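Local structure of glycosyl hydrolase family 88 (Pedobacter heparinus, 3WIW) at residues E351-A363 against D371-E383. The protein releases unsaturated uronic acid by hydrolysis from heparin-derived oligosaccharides, as an unsaturated glucuronyl hydrolase of glycoside hydrolase family 88. Sequence-based numbering, arbitrary orientation.
Sequences ENQFFILKHSVGA and DTPLNYADYYYLE
Leu357 lies over one face of the Tyr381 ring, its CD2 4.0 Å from the Tyr381 centroid and 6° off the normal, a CH-pi contact in which a branched aliphatic tip suits a flat aromatic surface. Its other methyl, CD1, reaches Tyr381 CB, while Ile356 CG2 comes obliquely to the same ring. At the edge of the Phe355 ring, near its plane, sits Asp378 OD2; Pro373, a rigid apolar ring, packs its CB against Phe355 CB and CG. The imidazole N-H of His359 suits a carboxylate: ND1 donates to the syn lone pair of Asp371 OD1 over 2.6 Å, with OD1 almost in the imidazole plane. Asp371 CG stands opposite its own backbone N, which brings OD1 to His359.

Asp378 offers one oxygen to each of two successive loop amides, a task fitted to a carboxylate. Ile356 N donates almost straight to Asp378 OD2 (2.8 Å, 179°) from above the carboxylate plane, and Leu357 N reaches Asp378 OD1 at 2.9 Å. A water joins OD1 to Leu357 O and Leu374 N. With Asp378 replaced by alanine, both amides would probably lose their acceptor and the loop its grip on the helix. Farther along, Ser360 and Thr372 pair antiparallel (Ser360 N to Thr372 O, 2.9 Å; Thr372 N to Ser360 O, 3.0 Å), and Asp371 N adds a weak bond to Ser360 O, forming a G1 beta bulge.

The contact thus ties the loop and strand 360-361 to the start of helix 375-392. Strand 55-59 packs on Phe355 and Pro373, helix 77-89 on Leu382 and helix 30-49 on Tyr381, whose hydroxyl bonds Ser341. Beyond the bridge, Val361 O and Gly362 O hold Arg246, a predicted substrate-binding residue.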
loop_
_atom_site.group_PDB
_atom_site.type_symbol
_atom_site.label_atom_id
_atom_site.label_comp_id
_atom_site.label_asym_id
_atom_site.label_seq_id
_atom_site.Cartn_x
_atom_site.Cartn_y
_atom_site.Cartn_z
ATOM N N GLU A 351 18.416 3.741 14.714
ATOM C CA GLU A 351 17.382 3.387 15.697
ATOM C C GLU A 351 16.179 2.675 15.099
ATOM O O GLU A 351 16.146 2.423 13.900
ATOM C CB GLU A 351 16.942 4.649 16.443
ATOM C CG GLU A 351 18.157 5.339 17.085
ATOM C CD GLU A 351 17.800 6.427 18.073
ATOM O OE1 GLU A 351 16.594 6.737 18.217
ATOM O OE2 GLU A 351 18.732 6.972 18.709
ATOM N N ASN A 352 15.196 2.333 15.927
ATOM C CA ASN A 352 13.919 1.820 15.418
ATOM C C ASN A 352 14.072 0.485 14.664
ATOM O O ASN A 352 13.283 0.180 13.769
ATOM C CB ASN A 352 13.282 2.890 14.502
ATOM C CG ASN A 352 11.775 2.750 14.331
ATOM O OD1 ASN A 352 11.062 2.379 15.260
ATOM N ND2 ASN A 352 11.284 3.071 13.134
ATOM N N GLN A 353 15.085 -0.308 15.026
ATOM C CA GLN A 353 15.368 -1.561 14.336
ATOM C C GLN A 353 15.530 -1.373 12.819
ATOM O O GLN A 353 15.268 -2.284 12.020
ATOM C CB GLN A 353 14.328 -2.635 14.695
ATOM C CG GLN A 353 14.303 -2.977 16.202
ATOM C CD GLN A 353 15.486 -3.862 16.639
ATOM O OE1 GLN A 353 16.563 -3.812 16.058
ATOM N NE2 GLN A 353 15.258 -4.707 17.639
ATOM N N PHE A 354 16.015 -0.188 12.447
ATOM C CA PHE A 354 16.300 0.207 11.067
ATOM C C PHE A 354 15.064 0.432 10.193
ATOM O O PHE A 354 15.196 0.640 8.978
ATOM C CB PHE A 354 17.284 -0.752 10.380
ATOM C CG PHE A 354 18.528 -1.018 11.181
ATOM C CD1 PHE A 354 19.276 0.031 11.716
ATOM C CD2 PHE A 354 18.950 -2.325 11.423
ATOM C CE1 PHE A 354 20.420 -0.233 12.462
ATOM C CE2 PHE A 354 20.092 -2.589 12.159
ATOM C CZ PHE A 354 20.820 -1.541 12.681
ATOM N N PHE A 355 13.873 0.419 10.790
ATOM C CA PHE A 355 12.705 0.899 10.075
ATOM C C PHE A 355 12.772 2.413 9.928
ATOM O O PHE A 355 13.360 3.106 10.758
ATOM C CB PHE A 355 11.423 0.530 10.801
ATOM C CG PHE A 355 11.116 -0.936 10.789
ATOM C CD1 PHE A 355 10.476 -1.514 9.701
ATOM C CD2 PHE A 355 11.457 -1.748 11.863
ATOM C CE1 PHE A 355 10.167 -2.884 9.679
ATOM C CE2 PHE A 355 11.153 -3.105 11.861
ATOM C CZ PHE A 355 10.508 -3.684 10.767
ATOM N N ILE A 356 12.116 2.932 8.906
ATOM C CA ILE A 356 12.204 4.354 8.583
ATOM C C ILE A 356 11.201 5.197 9.397
ATOM O O ILE A 356 11.580 6.188 9.991
ATOM C CB ILE A 356 12.009 4.566 7.076
ATOM C CG1 ILE A 356 13.140 3.860 6.290
ATOM C CG2 ILE A 356 11.960 6.047 6.742
ATOM C CD1 ILE A 356 12.920 3.745 4.799
ATOM N N LEU A 357 9.928 4.802 9.428
ATOM C CA LEU A 357 8.888 5.514 10.169
ATOM C C LEU A 357 8.482 4.792 11.448
ATOM O O LEU A 357 8.703 3.584 11.612
ATOM C CB LEU A 357 7.643 5.674 9.310
ATOM C CG LEU A 357 7.753 6.555 8.072
ATOM C CD1 LEU A 357 6.380 6.665 7.406
ATOM C CD2 LEU A 357 8.288 7.928 8.417
ATOM N N LYS A 358 7.873 5.563 12.345
ATOM C CA LYS A 358 7.277 5.045 13.577
ATOM C C LYS A 358 5.750 5.169 13.534
ATOM O O LYS A 358 5.187 5.787 12.620
ATOM C CB LYS A 358 7.809 5.858 14.751
ATOM C CG LYS A 358 9.313 5.704 14.933
ATOM C CD LYS A 358 9.869 6.651 16.011
ATOM C CE LYS A 358 9.913 8.114 15.558
ATOM N NZ LYS A 358 10.237 9.028 16.707
ATOM N N HIS A 359 5.069 4.563 14.507
ATOM C CA HIS A 359 3.651 4.901 14.796
ATOM C C HIS A 359 2.610 4.441 13.769
ATOM O O HIS A 359 1.725 5.224 13.408
ATOM C CB HIS A 359 3.452 6.401 15.073
ATOM C CG HIS A 359 4.399 6.972 16.079
ATOM N ND1 HIS A 359 4.565 6.445 17.344
ATOM C CD2 HIS A 359 5.218 8.048 16.008
ATOM C CE1 HIS A 359 5.442 7.179 18.009
ATOM N NE2 HIS A 359 5.875 8.141 17.206
ATOM N N SER A 360 2.719 3.201 13.292
ATOM C CA SER A 360 1.610 2.573 12.568
ATOM C C SER A 360 0.782 1.674 13.480
ATOM O O SER A 360 1.220 1.318 14.584
ATOM C CB SER A 360 2.102 1.780 11.355
ATOM O OG SER A 360 2.538 2.674 10.351
ATOM N N VAL A 361 -0.416 1.321 13.012
ATOM C CA VAL A 361 -1.290 0.418 13.771
ATOM C C VAL A 361 -1.750 -0.693 12.832
ATOM O O VAL A 361 -2.457 -0.422 11.838
ATOM C CB VAL A 361 -2.521 1.173 14.326
ATOM C CG1 VAL A 361 -3.510 0.201 14.998
ATOM C CG2 VAL A 361 -2.105 2.253 15.318
ATOM N N GLY A 362 -1.360 -1.935 13.141
ATOM C CA GLY A 362 -1.750 -3.070 12.319
ATOM C C GLY A 362 -3.219 -3.437 12.488
ATOM O O GLY A 362 -4.010 -3.343 11.546
ATOM N N ALA A 363 -3.604 -3.870 13.690
ATOM C CA ALA A 363 -4.978 -4.305 13.942
ATOM C C ALA A 363 -5.299 -4.084 15.412
ATOM O O ALA A 363 -5.104 -4.971 16.262
ATOM C CB ALA A 363 -5.186 -5.792 13.510
ATOM N N ASP A 371 1.068 0.798 17.372
ATOM C CA ASP A 371 2.074 1.853 17.581
ATOM C C ASP A 371 3.487 1.302 17.386
ATOM O O ASP A 371 4.315 1.325 18.291
ATOM C CB ASP A 371 1.910 2.589 18.937
ATOM C CG ASP A 371 2.710 3.866 18.983
ATOM O OD1 ASP A 371 3.221 4.298 17.945
ATOM O OD2 ASP A 371 2.866 4.460 20.053
ATOM N N THR A 372 3.754 0.802 16.184
ATOM C CA THR A 372 5.011 0.168 15.815
ATOM C C THR A 372 5.341 0.592 14.392
ATOM O O THR A 372 4.436 0.890 13.603
ATOM C CB THR A 372 4.881 -1.422 15.804
ATOM O OG1 THR A 372 6.020 -2.014 15.150
ATOM C CG2 THR A 372 3.688 -1.889 15.006
ATOM N N PRO A 373 6.634 0.615 14.043
ATOM C CA PRO A 373 6.931 0.653 12.612
ATOM C C PRO A 373 6.336 -0.555 11.885
ATOM O O PRO A 373 6.162 -1.629 12.470
ATOM C CB PRO A 373 8.450 0.530 12.573
ATOM C CG PRO A 373 8.781 -0.209 13.807
ATOM C CD PRO A 373 7.848 0.377 14.840
ATOM N N LEU A 374 6.019 -0.366 10.609
ATOM C CA LEU A 374 5.554 -1.438 9.749
ATOM C C LEU A 374 6.207 -1.286 8.399
ATOM O O LEU A 374 6.334 -0.176 7.863
ATOM C CB LEU A 374 4.033 -1.403 9.642
ATOM C CG LEU A 374 3.317 -2.314 10.677
ATOM C CD1 LEU A 374 1.871 -1.899 10.876
ATOM C CD2 LEU A 374 3.413 -3.772 10.153
ATOM N N ASN A 375 6.631 -2.410 7.827
ATOM C CA ASN A 375 7.346 -2.369 6.566
ATOM C C ASN A 375 6.582 -1.667 5.432
ATOM O O ASN A 375 7.185 -0.919 4.648
ATOM C CB ASN A 375 7.852 -3.761 6.175
ATOM C CG ASN A 375 6.750 -4.829 6.075
ATOM O OD1 ASN A 375 5.538 -4.536 6.049
ATOM N ND2 ASN A 375 7.178 -6.094 6.008
ATOM N N TYR A 376 5.260 -1.798 5.388
ATOM C CA TYR A 376 4.519 -1.125 4.323
ATOM C C TYR A 376 4.377 0.372 4.533
ATOM O O TYR A 376 4.257 1.112 3.555
ATOM C CB TYR A 376 3.168 -1.765 4.035
ATOM C CG TYR A 376 2.281 -2.040 5.239
ATOM C CD1 TYR A 376 1.385 -1.075 5.719
ATOM C CD2 TYR A 376 2.302 -3.289 5.867
ATOM C CE1 TYR A 376 0.552 -1.342 6.794
ATOM C CE2 TYR A 376 1.458 -3.584 6.946
ATOM C CZ TYR A 376 0.584 -2.596 7.401
ATOM O OH TYR A 376 -0.281 -2.842 8.445
ATOM N N ALA A 377 4.421 0.846 5.783
ATOM C CA ALA A 377 4.473 2.303 5.996
ATOM C C ALA A 377 5.728 2.856 5.335
ATOM O O ALA A 377 5.680 3.876 4.642
ATOM C CB ALA A 377 4.455 2.642 7.453
ATOM N N ASP A 378 6.852 2.163 5.498
ATOM C CA ASP A 378 8.101 2.639 4.912
ATOM C C ASP A 378 8.041 2.611 3.377
ATOM O O ASP A 378 8.529 3.555 2.728
ATOM C CB ASP A 378 9.296 1.800 5.371
ATOM C CG ASP A 378 9.599 1.923 6.855
ATOM O OD1 ASP A 378 8.976 2.739 7.564
ATOM O OD2 ASP A 378 10.523 1.221 7.317
ATOM N N TYR A 379 7.451 1.558 2.801
ATOM C CA TYR A 379 7.363 1.411 1.370
ATOM C C TYR A 379 6.573 2.568 0.770
ATOM O O TYR A 379 7.053 3.255 -0.154
ATOM C CB TYR A 379 6.687 0.080 1.084
ATOM C CG TYR A 379 6.431 -0.157 -0.382
ATOM C CD1 TYR A 379 7.417 -0.717 -1.222
ATOM C CD2 TYR A 379 5.181 0.157 -0.956
ATOM C CE1 TYR A 379 7.156 -0.962 -2.571
ATOM C CE2 TYR A 379 4.922 -0.079 -2.312
ATOM C CZ TYR A 379 5.914 -0.643 -3.104
ATOM O OH TYR A 379 5.698 -0.912 -4.426
ATOM N N TYR A 380 5.373 2.825 1.298
ATOM C CA TYR A 380 4.542 3.892 0.732
ATOM C C TYR A 380 5.086 5.282 1.044
ATOM O O TYR A 380 4.909 6.203 0.252
ATOM C CB TYR A 380 3.042 3.733 1.079
ATOM C CG TYR A 380 2.474 2.516 0.380
ATOM C CD1 TYR A 380 2.273 2.496 -1.010
ATOM C CD2 TYR A 380 2.225 1.347 1.099
ATOM C CE1 TYR A 380 1.797 1.357 -1.671
ATOM C CE2 TYR A 380 1.752 0.200 0.458
ATOM C CZ TYR A 380 1.548 0.211 -0.934
ATOM O OH TYR A 380 1.127 -0.931 -1.540
ATOM N N TYR A 381 5.799 5.427 2.160
ATOM C CA TYR A 381 6.469 6.681 2.442
ATOM C C TYR A 381 7.561 6.990 1.422
ATOM O O TYR A 381 7.604 8.090 0.864
ATOM C CB TYR A 381 7.049 6.640 3.853
ATOM C CG TYR A 381 7.915 7.816 4.225
ATOM C CD1 TYR A 381 7.373 9.094 4.364
ATOM C CD2 TYR A 381 9.265 7.644 4.469
ATOM C CE1 TYR A 381 8.177 10.194 4.753
ATOM C CE2 TYR A 381 10.077 8.713 4.856
ATOM C CZ TYR A 381 9.525 9.982 4.991
ATOM O OH TYR A 381 10.336 11.030 5.367
ATOM N N LEU A 382 8.427 6.019 1.124
ATOM C CA LEU A 382 9.441 6.289 0.105
ATOM C C LEU A 382 8.801 6.472 -1.274
ATOM O O LEU A 382 9.280 7.294 -2.076
ATOM C CB LEU A 382 10.546 5.226 0.067
ATOM C CG LEU A 382 11.421 5.149 1.322
ATOM C CD1 LEU A 382 12.663 4.348 1.002
ATOM C CD2 LEU A 382 11.807 6.536 1.851
ATOM N N GLU A 383 7.719 5.755 -1.566
ATOM C CA GLU A 383 7.027 5.961 -2.840
ATOM C C GLU A 383 6.547 7.404 -2.935
ATOM O O GLU A 383 6.720 8.072 -3.964
ATOM C CB GLU A 383 5.857 5.010 -2.949
ATOM C CG GLU A 383 5.222 5.011 -4.323
ATOM C CD GLU A 383 4.066 4.063 -4.343
ATOM O OE1 GLU A 383 4.274 2.900 -4.726
ATOM O OE2 GLU A 383 2.946 4.452 -3.932
HETATM O O HOH W 1 7.290 2.163 9.707
HETATM O O HOH W 2 6.222 3.241 16.797
#